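Side-chain contacts in BAG family molecular chaperone regulator 1 (Arabidopsis thaliana, PDB 4HWC), which probably acts as a co-chaperone that binds the ATPase domain of HSP70/HSC70 through its BAG domain and regulates programmed cell death and stress responses: residues 16-21 with 45-50; 39-44 with 80-85. One frame throughout, in Å; residues are numbered along the deposited sequence.

Contact 1: 16-21 with 45-50; sequences VDRLGG and IELLMN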
loop_
_atom_site.group_PDB
_atom_site.type_symbol
_atom_site.label_atom_id
_atom_site.label_comp_id
_atom_site.label_asym_id
_atom_site.label_seq_id
_atom_site.Cartn_x
_atom_site.Cartn_y
_atom_site.Cartn_z
ATOM N N VAL A 16 -2.596 -5.642 0.428
ATOM C CA VAL A 16 -1.649 -4.633 0.877
ATOM C C VAL A 16 -0.339 -5.342 1.238
ATOM O O VAL A 16 0.740 -4.783 1.048
ATOM C CB VAL A 16 -2.196 -3.850 2.092
ATOM C CG1 VAL A 16 -1.123 -2.912 2.647
ATOM C CG2 VAL A 16 -3.408 -3.029 1.662
ATOM N N ASP A 17 -0.426 -6.571 1.754
ATOM C CA ASP A 17 0.787 -7.323 2.091
ATOM C C ASP A 17 1.616 -7.535 0.825
ATOM O O ASP A 17 2.840 -7.368 0.826
ATOM C CB ASP A 17 0.468 -8.717 2.659
ATOM C CG ASP A 17 -0.206 -8.669 4.010
ATOM O OD1 ASP A 17 -0.002 -7.680 4.742
ATOM O OD2 ASP A 17 -0.926 -9.635 4.346
ATOM N N ARG A 18 0.936 -7.918 -0.248
ATOM C CA ARG A 18 1.605 -8.179 -1.512
ATOM C C ARG A 18 2.164 -6.902 -2.116
ATOM O O ARG A 18 3.273 -6.903 -2.639
ATOM C CB ARG A 18 0.646 -8.838 -2.500
ATOM C CG ARG A 18 1.340 -9.473 -3.705
ATOM C CD ARG A 18 0.326 -9.948 -4.727
ATOM N NE ARG A 18 -0.379 -8.821 -5.330
ATOM C CZ ARG A 18 0.117 -8.065 -6.303
ATOM N NH1 ARG A 18 1.325 -8.315 -6.795
ATOM N NH2 ARG A 18 -0.593 -7.053 -6.780
ATOM N N LEU A 19 1.398 -5.815 -2.057
ATOM C CA LEU A 19 1.873 -4.551 -2.611
ATOM C C LEU A 19 3.054 -4.054 -1.787
ATOM O O LEU A 19 3.946 -3.406 -2.313
ATOM C CB LEU A 19 0.750 -3.502 -2.628
ATOM C CG LEU A 19 -0.418 -3.841 -3.567
ATOM C CD1 LEU A 19 -1.515 -2.797 -3.445
ATOM C CD2 LEU A 19 0.091 -3.911 -5.001
ATOM N N GLY A 20 3.051 -4.368 -0.496
ATOM C CA GLY A 20 4.140 -3.965 0.377
ATOM C C GLY A 20 5.398 -4.728 0.003
ATOM O O GLY A 20 6.516 -4.229 0.151
ATOM N N GLY A 21 5.214 -5.955 -0.477
ATOM C CA GLY A 21 6.353 -6.755 -0.899
ATOM C C GLY A 21 6.992 -6.102 -2.111
ATOM O O GLY A 21 8.220 -6.100 -2.258
ATOM N N ILE A 45 1.808 2.510 -7.076
ATOM C CA ILE A 45 1.186 3.597 -6.326
ATOM C C ILE A 45 -0.291 3.563 -6.651
ATOM O O ILE A 45 -1.131 3.670 -5.767
ATOM C CB ILE A 45 1.749 4.971 -6.722
ATOM C CG1 ILE A 45 3.164 5.115 -6.162
ATOM C CG2 ILE A 45 0.844 6.097 -6.186
ATOM C CD1 ILE A 45 3.810 6.442 -6.480
ATOM N N GLU A 46 -0.610 3.393 -7.922
ATOM C CA GLU A 46 -2.013 3.366 -8.268
ATOM C C GLU A 46 -2.781 2.153 -7.770
ATOM O O GLU A 46 -3.960 2.264 -7.457
ATOM C CB GLU A 46 -2.186 3.658 -9.779
ATOM C CG GLU A 46 -2.417 5.190 -9.935
ATOM C CD GLU A 46 -2.358 5.795 -11.315
ATOM O OE1 GLU A 46 -1.998 6.990 -11.373
ATOM O OE2 GLU A 46 -2.658 5.127 -12.313
ATOM N N LEU A 47 -2.126 1.002 -7.642
ATOM C CA LEU A 47 -2.810 -0.164 -7.092
ATOM C C LEU A 47 -3.086 0.099 -5.613
ATOM O O LEU A 47 -4.112 -0.341 -5.088
ATOM C CB LEU A 47 -1.975 -1.453 -7.222
ATOM C CG LEU A 47 -1.860 -2.057 -8.621
ATOM C CD1 LEU A 47 -0.983 -3.298 -8.574
ATOM C CD2 LEU A 47 -3.245 -2.394 -9.145
ATOM N N LEU A 48 -2.174 0.811 -4.949
ATOM C CA LEU A 48 -2.351 1.145 -3.533
ATOM C C LEU A 48 -3.494 2.140 -3.354
ATOM O O LEU A 48 -4.253 2.055 -2.389
ATOM C CB LEU A 48 -1.059 1.726 -2.946
ATOM C CG LEU A 48 0.078 0.717 -2.720
ATOM C CD1 LEU A 48 1.387 1.465 -2.549
ATOM C CD2 LEU A 48 -0.211 -0.139 -1.484
ATOM N N MET A 49 -3.616 3.088 -4.279
ATOM C CA MET A 49 -4.691 4.069 -4.181
ATOM C C MET A 49 -6.044 3.391 -4.337
ATOM O O MET A 49 -7.036 3.829 -3.737
ATOM C CB MET A 49 -4.523 5.166 -5.231
ATOM C CG MET A 49 -3.277 6.006 -5.039
ATOM S SD MET A 49 -3.205 6.773 -3.402
ATOM C CE MET A 49 -4.514 8.007 -3.579
ATOM N N ASN A 50 -6.089 2.326 -5.138
ATOM C CA ASN A 50 -7.327 1.584 -5.346
ATOM C C ASN A 50 -7.731 0.882 -4.058
ATOM O O ASN A 50 -8.920 0.751 -3.757
ATOM C CB ASN A 50 -7.177 0.555 -6.472
ATOM C CG ASN A 50 -7.395 1.160 -7.848
ATOM O OD1 ASN A 50 -7.986 2.238 -7.978
ATOM N ND2 ASN A 50 -6.934 0.462 -8.887
#
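Leu47 meets two residues of 16-21, Leu19 and Arg18. Its CD1 lies 3.8 Å from Leu19 CD2 and its CB 3.9 Å from the same methyl, with Leu19 CD1 only slightly farther from that CB at 4.0 Å; the two leucine side chains run nearly perpendicular to each other. Toward Arg18, Leu47 CD1 sits at the edge of the guanidinium, near its plane, 4.2 Å from NH2, a long van der Waals contact with no bond implied. Arg18 NH2 forms a salt bridge with Glu15 on its own helix, and the like-charged Arg22 NH2 is close by. The arginine chain runs extended through chi1 and chi2 and bends at chi3 (67°), its guanidinium coming nearer 45-50 at the exposed border of the contact.

The segment axes, 10.5 Å apart at 161°, give the near-antiparallel pairing of helices 5-31 and 38-55 in the three-helix bundle of the BAG domain.

One residue on, Leu48 is buried; its CB bond points neither at 16-21 nor away from it, but the branch end comes nearer. Here the two leucines slide past each other in opposite senses: Leu48 CD2 reaches Leu19 CD1 at 3.6 Å and Leu19 CB at 3.7 Å.

Contact 2: 39-44 with 80-85; sequences KDLVTV and ETLDAL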
loop_
_atom_site.group_PDB
_atom_site.type_symbol
_atom_site.label_atom_id
_atom_site.label_comp_id
_atom_site.label_asym_id
_atom_site.label_seq_id
_atom_site.Cartn_x
_atom_site.Cartn_y
_atom_site.Cartn_z
ATOM N N LYS A 39 7.341 3.694 -14.761
ATOM C CA LYS A 39 6.085 3.019 -15.066
ATOM C C LYS A 39 5.685 2.037 -13.974
ATOM O O LYS A 39 4.504 1.892 -13.660
ATOM C CB LYS A 39 6.207 2.283 -16.401
ATOM C CG LYS A 39 5.049 1.348 -16.721
ATOM C CD LYS A 39 5.244 0.690 -18.081
ATOM C CE LYS A 39 6.535 -0.118 -18.133
ATOM N NZ LYS A 39 6.816 -0.639 -19.501
ATOM N N ASP A 40 6.669 1.355 -13.401
ATOM C CA ASP A 40 6.389 0.393 -12.347
ATOM C C ASP A 40 6.022 1.097 -11.045
ATOM O O ASP A 40 5.150 0.629 -10.310
ATOM C CB ASP A 40 7.593 -0.529 -12.140
ATOM C CG ASP A 40 7.833 -1.440 -13.328
ATOM O OD1 ASP A 40 6.945 -2.264 -13.632
ATOM O OD2 ASP A 40 8.905 -1.330 -13.962
ATOM N N LEU A 41 6.680 2.220 -10.761
ATOM C CA LEU A 41 6.386 2.975 -9.542
ATOM C C LEU A 41 4.951 3.488 -9.587
ATOM O O LEU A 41 4.231 3.431 -8.593
ATOM C CB LEU A 41 7.341 4.161 -9.379
ATOM C CG LEU A 41 8.789 3.882 -8.969
ATOM C CD1 LEU A 41 9.532 5.201 -8.819
ATOM C CD2 LEU A 41 8.816 3.115 -7.656
ATOM N N VAL A 42 4.537 3.985 -10.748
ATOM C CA VAL A 42 3.180 4.499 -10.909
ATOM C C VAL A 42 2.150 3.379 -10.827
ATOM O O VAL A 42 1.071 3.562 -10.267
ATOM C CB VAL A 42 3.011 5.227 -12.261
ATOM C CG1 VAL A 42 1.563 5.680 -12.432
ATOM C CG2 VAL A 42 3.940 6.423 -12.321
ATOM N N THR A 43 2.479 2.219 -11.387
ATOM C CA THR A 43 1.564 1.089 -11.350
ATOM C C THR A 43 1.241 0.707 -9.909
ATOM O O THR A 43 0.074 0.574 -9.542
ATOM C CB THR A 43 2.159 -0.150 -12.061
ATOM O OG1 THR A 43 2.229 0.095 -13.472
ATOM C CG2 THR A 43 1.298 -1.378 -11.805
ATOM N N VAL A 44 2.281 0.552 -9.095
ATOM C CA VAL A 44 2.109 0.165 -7.693
ATOM C C VAL A 44 1.427 1.256 -6.860
ATOM O O VAL A 44 0.569 0.963 -6.020
ATOM C CB VAL A 44 3.475 -0.208 -7.073
ATOM C CG1 VAL A 44 3.319 -0.573 -5.618
ATOM C CG2 VAL A 44 4.074 -1.394 -7.837
ATOM N N GLU A 80 3.788 6.916 0.630
ATOM C CA GLU A 80 4.775 7.902 1.060
ATOM C C GLU A 80 6.174 7.410 0.687
ATOM O O GLU A 80 7.006 8.168 0.193
ATOM C CB GLU A 80 4.674 8.094 2.574
ATOM C CG GLU A 80 5.665 9.078 3.172
ATOM C CD GLU A 80 5.472 9.227 4.672
ATOM O OE1 GLU A 80 5.947 10.227 5.238
ATOM O OE2 GLU A 80 4.840 8.336 5.286
ATOM N N THR A 81 6.424 6.131 0.936
ATOM C CA THR A 81 7.710 5.522 0.612
ATOM C C THR A 81 7.935 5.530 -0.899
ATOM O O THR A 81 9.030 5.850 -1.372
ATOM C CB THR A 81 7.759 4.074 1.139
ATOM O OG1 THR A 81 7.697 4.095 2.571
ATOM C CG2 THR A 81 9.038 3.368 0.700
ATOM N N LEU A 82 6.900 5.188 -1.661
ATOM C CA LEU A 82 7.010 5.157 -3.116
ATOM C C LEU A 82 7.202 6.545 -3.723
ATOM O O LEU A 82 7.924 6.699 -4.713
ATOM C CB LEU A 82 5.777 4.501 -3.734
ATOM C CG LEU A 82 5.584 2.993 -3.543
ATOM C CD1 LEU A 82 4.261 2.573 -4.171
ATOM C CD2 LEU A 82 6.731 2.235 -4.189
ATOM N N ASP A 83 6.545 7.550 -3.154
ATOM C CA ASP A 83 6.697 8.906 -3.665
ATOM C C ASP A 83 8.133 9.370 -3.463
ATOM O O ASP A 83 8.695 10.065 -4.310
ATOM C CB ASP A 83 5.747 9.877 -2.959
ATOM C CG ASP A 83 4.313 9.729 -3.422
ATOM O OD1 ASP A 83 4.107 9.342 -4.592
ATOM O OD2 ASP A 83 3.393 10.014 -2.629
ATOM N N ALA A 84 8.722 8.979 -2.338
ATOM C CA ALA A 84 10.100 9.349 -2.034
ATOM C C ALA A 84 11.063 8.674 -3.008
ATOM O O ALA A 84 12.075 9.259 -3.394
ATOM C CB ALA A 84 10.443 8.965 -0.599
ATOM N N LEU A 85 10.748 7.443 -3.404
ATOM C CA LEU A 85 11.590 6.708 -4.343
ATOM C C LEU A 85 11.514 7.334 -5.722
ATOM O O LEU A 85 12.525 7.471 -6.405
ATOM C CB LEU A 85 11.160 5.237 -4.439
ATOM C CG LEU A 85 11.660 4.284 -3.351
ATOM C CD1 LEU A 85 11.100 2.885 -3.595
ATOM C CD2 LEU A 85 13.178 4.252 -3.355
#
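Leu41 is the first residue of 39-44 to touch 80-85, and its CA lies 6.8 Å from that of Leu82, the nearest CA pair between the segments. Its CG stands anti to the carbonyl carbon (chi1 -73°); the CB bond points toward 80-85, and CD2 and CD1 each touch that segment. CD2 meets Leu82 CD2 at 4.1 Å, a van der Waals contact between two obliquely inclined side chains, and CD1 comes to 4.3 Å from the backbone C of Leu85. One branch therefore packs on a side chain while the other rests against main chain a turn further along.

Thr43 takes its hydroxyl to its own helix: OG1 donates to Lys39 O at 2.9 Å, with the donor tilted 28° from the carbonyl plane. Thr43 N bonds to the same oxygen from the opposite face of that plane, so two donors from one residue grip a single carbonyl.

Val44, one helical turn beyond Leu41, makes the closer approach. Its CG1, anti to the backbone N, comes to 3.6 Å from Leu82 CD1, and Leu82 CD1 is also 4.1 Å from Val44 CB; the two side chains meet at about a right angle. Leu82 consequently bridges the turn, giving CD2 to Leu41 and CD1 to Val44. All four touching residues are buried, and the contacts across this interface are apolar.

The segment axes approach to 10.3 Å at 163°, the almost antiparallel arrangement of helices 38-55 and 62-88 in the BAG three-helix bundle. Phe26 of helix 5-31 touches both Leu41 and Val44, bringing the third helix against this pair, while Ile36 and Asn89 add contacts to Leu41 from loops.

Contacts 1 and 2 occupy successive parts of helix 38-55, which pairs with helix 5-31 in the first and with helix 62-88 in the second; their centres are 10 Å apart. The two contacts meet directly at Leu82: its CD1 lies 3.4 Å from Ile45 CG1 and 3.5 Å from Leu48 CD1. Leu48 of contact 1 thus packs on Leu82 of contact 2, and an apolar path continues from the leucines of the one into the other. The centre of contact 1 is 4 Å from that of the chain, against 10 Å for contact 2, which places 16-21/45-50 nearer the middle of the bundle.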